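Local coordinates for uncharacterized protein Tfu_2867 (Thermobifida fusca, PDB 2QE6), which binds S-adenosylmethionine and is probably a methyltransferase of the Rossmann-like class, its substrate unknown, at residues A[186-200]-A[262-274]. The protein carries 1 engineered substitution. Numbering follows the deposited sequence.
Sequences LAPGSYLFMTSLVDT and EQLGMAGIGRKKA
Strand 191-197 pairs antiparallel with strand 265-271, which in the 3-2-1-4-5-7-6 order of class I methyltransferases lies between strands 191-197 and 235-243. Backbone bonds join L192 with G270, M194 with G268 and S196 with M266 in both directions, with V198 N to L264 O and K272 N to S190 O continuing the series on either side.

The face bearing Y191, F193, T195 and A267 lies beneath helix 54-75. I269 sets CD1 over one face of the F193 ring, a CH-pi contact 3.9 Å from its centroid, and CG2 against Y191 CD2. R271 stands with CG anti to its backbone N (chi1 -176°), which lays that methylene over the Y191 ring, a CH-pi contact 4.0 Å from the centroid; its guanidinium forms a salt bridge with E235. On the other face, G268 and G270 bring no side chains beside M194 and L192, whereas selenomethionine M266 passes CG and SE along V198 CG2 and brings CE tip to tip with T200 CG2.

At the far end the extended K272 chain carries NZ to L186 O at 2.6 Å; R183 O is a second acceptor. G189 N, in the type II turn A187-S190, donates to K272 O (2.8 Å).

T195 OG1 bonds to G165 N and cofactor-binding N61. The contact thus combines backbone hydrogen bonds with mainly apolar side-chain packing, and T195 brings it to the second shell of the cofactor site, consistent with positioning N61.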
ATOM      1  N   LEU A 186      -8.636  15.798   0.833  1.00 34.58           N
ATOM      2  CA  LEU A 186      -8.925  15.660  -0.585  1.00 33.87           C
ATOM      3  C   LEU A 186     -10.069  16.539  -1.097  1.00 33.96           C
ATOM      4  O   LEU A 186     -11.063  16.766  -0.410  1.00 35.26           O
ATOM      5  CB  LEU A 186      -9.225  14.190  -0.898  1.00 34.01           C
ATOM      6  CG  LEU A 186      -8.033  13.241  -0.705  1.00 35.30           C
ATOM      7  CD1 LEU A 186      -8.549  11.763  -0.691  1.00 37.76           C
ATOM      8  CD2 LEU A 186      -6.925  13.528  -1.768  1.00 35.70           C
ATOM      9  N   ALA A 187      -9.898  17.020  -2.324  1.00 33.24           N
ATOM     10  CA  ALA A 187     -10.941  17.685  -3.060  1.00 33.21           C
ATOM     11  C   ALA A 187     -11.977  16.701  -3.571  1.00 34.29           C
ATOM     12  O   ALA A 187     -11.660  15.519  -3.799  1.00 34.90           O
ATOM     13  CB  ALA A 187     -10.329  18.437  -4.250  1.00 31.58           C
ATOM     14  N   PRO A 188     -13.226  17.175  -3.778  1.00 34.70           N
ATOM     15  CA  PRO A 188     -14.198  16.332  -4.427  1.00 35.51           C
ATOM     16  C   PRO A 188     -13.659  15.811  -5.744  1.00 33.73           C
ATOM     17  O   PRO A 188     -12.955  16.528  -6.450  1.00 33.37           O
ATOM     18  CB  PRO A 188     -15.361  17.277  -4.661  1.00 38.06           C
ATOM     19  CG  PRO A 188     -15.272  18.236  -3.520  1.00 35.63           C
ATOM     20  CD  PRO A 188     -13.811  18.484  -3.430  1.00 35.52           C
ATOM     21  N   GLY A 189     -13.919  14.542  -6.033  1.00 33.72           N
ATOM     22  CA  GLY A 189     -13.441  13.948  -7.284  1.00 32.52           C
ATOM     23  C   GLY A 189     -12.161  13.186  -7.073  1.00 32.49           C
ATOM     24  O   GLY A 189     -11.641  12.590  -7.999  1.00 30.36           O
ATOM     25  N   SER A 190     -11.692  13.180  -5.825  1.00 31.82           N
ATOM     26  CA  SER A 190     -10.501  12.475  -5.434  1.00 31.22           C
ATOM     27  C   SER A 190     -10.849  11.031  -5.102  1.00 33.36           C
ATOM     28  O   SER A 190     -12.028  10.682  -4.984  1.00 32.54           O
ATOM     29  CB  SER A 190      -9.911  13.165  -4.223  1.00 30.86           C
ATOM     30  OG  SER A 190      -9.323  14.400  -4.592  1.00 30.10           O
ATOM     31  N   TYR A 191      -9.820  10.210  -4.935  1.00 34.68           N
ATOM     32  CA  TYR A 191     -10.008   8.814  -4.565  1.00 35.08           C
ATOM     33  C   TYR A 191      -9.137   8.419  -3.389  1.00 36.77           C
ATOM     34  O   TYR A 191      -8.081   9.011  -3.169  1.00 35.17           O
ATOM     35  CB  TYR A 191      -9.691   7.910  -5.757  1.00 34.92           C
ATOM     36  CG  TYR A 191     -10.618   8.096  -6.943  1.00 31.78           C
ATOM     37  CD1 TYR A 191     -10.424   9.110  -7.839  1.00 27.10           C
ATOM     38  CD2 TYR A 191     -11.702   7.237  -7.149  1.00 28.26           C
ATOM     39  CE1 TYR A 191     -11.267   9.270  -8.955  1.00 31.21           C
ATOM     40  CE2 TYR A 191     -12.547   7.376  -8.240  1.00 36.26           C
ATOM     41  CZ  TYR A 191     -12.315   8.398  -9.146  1.00 34.53           C
ATOM     42  OH  TYR A 191     -13.153   8.561 -10.202  1.00 33.86           O
ATOM     43  N   LEU A 192      -9.623   7.430  -2.629  1.00 36.34           N
ATOM     44  CA  LEU A 192      -8.857   6.687  -1.636  1.00 35.58           C
ATOM     45  C   LEU A 192      -8.787   5.222  -2.078  1.00 36.37           C
ATOM     46  O   LEU A 192      -9.828   4.601  -2.318  1.00 33.16           O
ATOM     47  CB  LEU A 192      -9.538   6.769  -0.270  1.00 33.88           C
ATOM     48  CG  LEU A 192      -8.854   6.100   0.930  1.00 37.83           C
ATOM     49  CD1 LEU A 192      -7.503   6.699   1.199  1.00 39.73           C
ATOM     50  CD2 LEU A 192      -9.799   6.205   2.159  1.00 32.30           C
ATOM     51  N   PHE A 193      -7.570   4.709  -2.239  1.00 34.50           N
ATOM     52  CA  PHE A 193      -7.297   3.310  -2.672  1.00 34.90           C
ATOM     53  C   PHE A 193      -6.570   2.631  -1.491  1.00 37.95           C
ATOM     54  O   PHE A 193      -5.488   3.064  -1.098  1.00 37.11           O
ATOM     55  CB  PHE A 193      -6.438   3.375  -3.950  1.00 34.17           C
ATOM     56  CG  PHE A 193      -5.982   2.048  -4.524  1.00 31.21           C
ATOM     57  CD1 PHE A 193      -6.565   0.837  -4.179  1.00 36.71           C
ATOM     58  CD2 PHE A 193      -4.992   2.044  -5.520  1.00 35.30           C
ATOM     59  CE1 PHE A 193      -6.164  -0.357  -4.778  1.00 34.96           C
ATOM     60  CE2 PHE A 193      -4.570   0.848  -6.104  1.00 34.30           C
ATOM     61  CZ  PHE A 193      -5.179  -0.361  -5.741  1.00 32.56           C
HETATM   62  N   MSE A 194      -7.192   1.620  -0.870  1.00 35.77           N
HETATM   63  CA  MSE A 194      -6.545   0.890   0.195  1.00 35.71           C
HETATM   64  C   MSE A 194      -6.645  -0.616  -0.001  1.00 34.23           C
HETATM   65  O   MSE A 194      -7.592  -1.104  -0.627  1.00 36.16           O
HETATM   66  CB  MSE A 194      -7.212   1.218   1.544  1.00 35.05           C
HETATM   67  CG  MSE A 194      -7.372   2.704   1.777  1.00 42.33           C
HETATM   68 SE   MSE A 194      -7.772   3.089   3.639  0.75 36.43          SE
HETATM   69  CE  MSE A 194      -9.689   2.682   3.691  1.00 39.33           C
ATOM     70  N   THR A 195      -5.694  -1.360   0.560  1.00 32.37           N
ATOM     71  CA  THR A 195      -5.851  -2.806   0.653  1.00 33.77           C
ATOM     72  C   THR A 195      -5.514  -3.168   2.098  1.00 32.30           C
ATOM     73  O   THR A 195      -4.856  -2.410   2.791  1.00 34.67           O
ATOM     74  CB  THR A 195      -5.027  -3.589  -0.350  1.00 34.95           C
ATOM     75  OG1 THR A 195      -3.650  -3.614   0.069  1.00 39.38           O
ATOM     76  CG2 THR A 195      -5.192  -3.013  -1.751  1.00 33.75           C
ATOM     77  N   SER A 196      -5.937  -4.334   2.531  1.00 34.35           N
ATOM     78  CA  SER A 196      -5.835  -4.676   3.937  1.00 33.23           C
ATOM     79  C   SER A 196      -5.932  -6.179   4.097  1.00 36.85           C
ATOM     80  O   SER A 196      -6.730  -6.818   3.435  1.00 36.73           O
ATOM     81  CB  SER A 196      -6.976  -4.063   4.716  1.00 35.21           C
ATOM     82  OG  SER A 196      -6.919  -4.443   6.123  1.00 34.22           O
ATOM     83  N   LEU A 197      -5.147  -6.710   5.024  1.00 35.62           N
ATOM     84  CA  LEU A 197      -5.414  -7.983   5.620  1.00 34.30           C
ATOM     85  C   LEU A 197      -6.853  -8.019   6.134  1.00 33.90           C
ATOM     86  O   LEU A 197      -7.303  -7.095   6.837  1.00 35.39           O
ATOM     87  CB  LEU A 197      -4.393  -8.203   6.748  1.00 34.77           C
ATOM     88  CG  LEU A 197      -4.355  -9.501   7.554  1.00 45.42           C
ATOM     89  CD1 LEU A 197      -4.204 -10.771   6.666  1.00 46.91           C
ATOM     90  CD2 LEU A 197      -3.212  -9.353   8.534  1.00 43.03           C
ATOM     91  N   VAL A 198      -7.573  -9.106   5.823  1.00 32.52           N
ATOM     92  CA  VAL A 198      -9.031  -9.181   6.073  1.00 30.70           C
ATOM     93  C   VAL A 198      -9.299 -10.325   7.040  1.00 33.25           C
ATOM     94  O   VAL A 198      -8.555 -11.291   7.086  1.00 31.72           O
ATOM     95  CB  VAL A 198      -9.869  -9.329   4.741  1.00 31.11           C
ATOM     96  CG1 VAL A 198      -9.706 -10.715   4.122  1.00 28.12           C
ATOM     97  CG2 VAL A 198     -11.363  -8.993   4.993  1.00 30.36           C
ATOM     98  N   ASP A 199     -10.316 -10.165   7.877  1.00 32.28           N
ATOM     99  CA  ASP A 199     -10.847 -11.251   8.711  1.00 33.46           C
ATOM    100  C   ASP A 199     -12.213 -11.586   8.106  1.00 32.29           C
ATOM    101  O   ASP A 199     -13.172 -10.829   8.255  1.00 34.59           O
ATOM    102  CB  ASP A 199     -11.012 -10.810  10.175  1.00 30.77           C
ATOM    103  CG  ASP A 199     -11.463 -11.929  11.104  1.00 38.95           C
ATOM    104  OD1 ASP A 199     -11.889 -12.981  10.626  1.00 35.18           O
ATOM    105  OD2 ASP A 199     -11.421 -11.741  12.328  1.00 35.64           O
ATOM    106  N   THR A 200     -12.290 -12.737   7.439  1.00 34.86           N
ATOM    107  CA  THR A 200     -13.545 -13.319   7.005  1.00 34.90           C
ATOM    108  C   THR A 200     -13.700 -14.686   7.703  1.00 32.59           C
ATOM    109  O   THR A 200     -14.326 -15.595   7.169  1.00 34.17           O
ATOM    110  CB  THR A 200     -13.619 -13.442   5.474  1.00 34.34           C
ATOM    111  OG1 THR A 200     -12.509 -14.197   5.013  1.00 35.65           O
ATOM    112  CG2 THR A 200     -13.593 -12.049   4.784  1.00 32.17           C
ATOM    113  N   GLU A 262      -5.337 -16.191  -1.896  1.00 34.71           N
ATOM    114  CA  GLU A 262      -6.251 -15.219  -2.496  1.00 35.07           C
ATOM    115  C   GLU A 262      -7.337 -14.739  -1.508  1.00 34.25           C
ATOM    116  O   GLU A 262      -8.153 -13.879  -1.852  1.00 38.04           O
ATOM    117  CB  GLU A 262      -6.865 -15.805  -3.771  1.00 34.24           C
ATOM    118  CG  GLU A 262      -5.837 -15.966  -4.888  1.00 34.81           C
ATOM    119  CD  GLU A 262      -6.379 -16.759  -6.075  1.00 40.82           C
ATOM    120  OE1 GLU A 262      -6.986 -17.831  -5.867  1.00 35.93           O
ATOM    121  OE2 GLU A 262      -6.201 -16.309  -7.220  1.00 54.94           O
ATOM    122  N   GLN A 263      -7.352 -15.272  -0.290  1.00 35.02           N
ATOM    123  CA  GLN A 263      -8.351 -14.850   0.718  1.00 36.01           C
ATOM    124  C   GLN A 263      -7.783 -14.166   1.966  1.00 36.52           C
ATOM    125  O   GLN A 263      -8.475 -14.035   2.997  1.00 35.28           O
ATOM    126  CB  GLN A 263      -9.181 -16.046   1.138  1.00 35.66           C
ATOM    127  CG  GLN A 263     -10.043 -16.567  -0.006  1.00 41.16           C
ATOM    128  CD  GLN A 263     -10.618 -17.871   0.339  1.00 39.73           C
ATOM    129  OE1 GLN A 263     -11.754 -17.944   0.720  1.00 45.73           O
ATOM    130  NE2 GLN A 263      -9.815 -18.916   0.268  1.00 44.39           N
ATOM    131  N   LEU A 264      -6.540 -13.700   1.855  1.00 31.34           N
ATOM    132  CA  LEU A 264      -5.856 -13.029   2.947  1.00 31.62           C
ATOM    133  C   LEU A 264      -6.102 -11.509   2.968  1.00 34.86           C
ATOM    134  O   LEU A 264      -6.078 -10.913   4.022  1.00 36.11           O
ATOM    135  CB  LEU A 264      -4.325 -13.333   2.917  1.00 32.64           C
ATOM    136  CG  LEU A 264      -3.906 -14.711   3.460  1.00 35.34           C
ATOM    137  CD1 LEU A 264      -2.385 -14.926   3.215  1.00 33.05           C
ATOM    138  CD2 LEU A 264      -4.293 -14.918   4.894  1.00 36.12           C
ATOM    139  N   GLY A 265      -6.326 -10.889   1.808  1.00 32.27           N
ATOM    140  CA  GLY A 265      -6.554  -9.460   1.744  1.00 33.27           C
ATOM    141  C   GLY A 265      -7.686  -9.002   0.855  1.00 34.28           C
ATOM    142  O   GLY A 265      -8.111  -9.737  -0.064  1.00 35.68           O
HETATM  143  N   MSE A 266      -8.172  -7.782   1.139  1.00 34.39           N
HETATM  144  CA  MSE A 266      -9.195  -7.124   0.303  1.00 33.24           C
HETATM  145  C   MSE A 266      -8.709  -5.793  -0.195  1.00 33.71           C
HETATM  146  O   MSE A 266      -7.836  -5.215   0.385  1.00 36.73           O
HETATM  147  CB  MSE A 266     -10.510  -6.937   1.050  1.00 33.40           C
HETATM  148  CG  MSE A 266     -11.221  -8.242   1.293  1.00 37.60           C
HETATM  149 SE   MSE A 266     -13.079  -8.119   1.569  0.75 31.38          SE
HETATM  150  CE  MSE A 266     -13.533  -9.969   1.622  1.00 31.85           C
ATOM    151  N   ALA A 267      -9.304  -5.332  -1.289  1.00 35.99           N
ATOM    152  CA  ALA A 267      -8.994  -4.060  -1.916  1.00 33.34           C
ATOM    153  C   ALA A 267     -10.308  -3.271  -2.080  1.00 34.48           C
ATOM    154  O   ALA A 267     -11.375  -3.864  -2.272  1.00 32.80           O
ATOM    155  CB  ALA A 267      -8.372  -4.284  -3.307  1.00 32.93           C
ATOM    156  N   GLY A 268     -10.207  -1.939  -2.039  1.00 32.80           N
ATOM    157  CA  GLY A 268     -11.325  -1.053  -2.334  1.00 34.76           C
ATOM    158  C   GLY A 268     -10.797   0.289  -2.815  1.00 34.39           C
ATOM    159  O   GLY A 268      -9.727   0.709  -2.418  1.00 36.41           O
ATOM    160  N   ILE A 269     -11.546   0.934  -3.694  1.00 33.74           N
ATOM    161  CA  ILE A 269     -11.283   2.306  -4.104  1.00 33.42           C
ATOM    162  C   ILE A 269     -12.602   3.067  -3.972  1.00 33.05           C
ATOM    163  O   ILE A 269     -13.646   2.597  -4.429  1.00 36.98           O
ATOM    164  CB  ILE A 269     -10.792   2.419  -5.545  1.00 32.03           C
ATOM    165  CG1 ILE A 269      -9.423   1.775  -5.699  1.00 34.47           C
ATOM    166  CG2 ILE A 269     -10.680   3.918  -5.968  1.00 33.86           C
ATOM    167  CD1 ILE A 269      -8.820   1.999  -7.063  1.00 30.10           C
ATOM    168  N   GLY A 270     -12.554   4.204  -3.300  1.00 34.85           N
ATOM    169  CA  GLY A 270     -13.717   5.056  -3.105  1.00 36.01           C
ATOM    170  C   GLY A 270     -13.465   6.457  -3.615  1.00 33.41           C
ATOM    171  O   GLY A 270     -12.335   6.957  -3.547  1.00 34.36           O
ATOM    172  N   ARG A 271     -14.525   7.100  -4.094  1.00 34.27           N
ATOM    173  CA  ARG A 271     -14.441   8.437  -4.662  1.00 35.09           C
ATOM    174  C   ARG A 271     -15.101   9.454  -3.716  1.00 32.71           C
ATOM    175  O   ARG A 271     -16.175   9.219  -3.200  1.00 33.88           O
ATOM    176  CB  ARG A 271     -15.122   8.448  -6.028  1.00 32.95           C
ATOM    177  CG  ARG A 271     -15.028   9.748  -6.786  1.00 36.71           C
ATOM    178  CD  ARG A 271     -15.743   9.659  -8.104  1.00 34.24           C
ATOM    179  NE  ARG A 271     -17.174   9.425  -7.946  1.00 34.70           N
ATOM    180  CZ  ARG A 271     -18.077  10.382  -7.760  1.00 39.28           C
ATOM    181  NH1 ARG A 271     -17.711  11.641  -7.727  1.00 36.86           N
ATOM    182  NH2 ARG A 271     -19.349  10.072  -7.608  1.00 45.03           N
ATOM    183  N   LYS A 272     -14.438  10.587  -3.500  1.00 33.15           N
ATOM    184  CA  LYS A 272     -14.994  11.684  -2.711  1.00 31.24           C
ATOM    185  C   LYS A 272     -15.990  12.438  -3.550  1.00 31.71           C
ATOM    186  O   LYS A 272     -15.687  12.845  -4.648  1.00 34.75           O
ATOM    187  CB  LYS A 272     -13.885  12.649  -2.234  1.00 27.43           C
ATOM    188  CG  LYS A 272     -14.370  13.651  -1.265  1.00 29.60           C
ATOM    189  CD  LYS A 272     -13.240  14.358  -0.527  1.00 31.83           C
ATOM    190  CE  LYS A 272     -13.739  15.146   0.680  1.00 36.23           C
ATOM    191  NZ  LYS A 272     -12.583  15.779   1.413  1.00 31.89           N
ATOM    192  N   LYS A 273     -17.193  12.614  -3.041  1.00 37.13           N
ATOM    193  CA  LYS A 273     -18.229  13.294  -3.806  1.00 37.63           C
ATOM    194  C   LYS A 273     -18.149  14.782  -3.611  1.00 37.95           C
ATOM    195  O   LYS A 273     -17.687  15.241  -2.567  1.00 37.59           O
ATOM    196  CB  LYS A 273     -19.601  12.795  -3.377  1.00 36.89           C
ATOM    197  CG  LYS A 273     -19.794  11.330  -3.692  1.00 35.78           C
ATOM    198  CD  LYS A 273     -21.247  10.906  -3.629  1.00 45.92           C
ATOM    199  CE  LYS A 273     -21.674  10.479  -2.229  1.00 52.29           C
ATOM    200  NZ  LYS A 273     -23.181  10.539  -2.172  1.00 61.15           N
ATOM    201  N   ALA A 274     -18.572  15.534  -4.639  1.00 37.93           N
ATOM    202  CA  ALA A 274     -18.911  16.946  -4.476  1.00 38.66           C
ATOM    203  C   ALA A 274     -20.126  16.972  -3.544  1.00 40.09           C
ATOM    204  O   ALA A 274     -20.878  15.986  -3.524  1.00 39.99           O
ATOM    205  CB  ALA A 274     -19.239  17.608  -5.814  1.00 33.95           C
ATOM    206  OXT ALA A 274     -20.352  17.939  -2.796  1.00 41.32           O
TER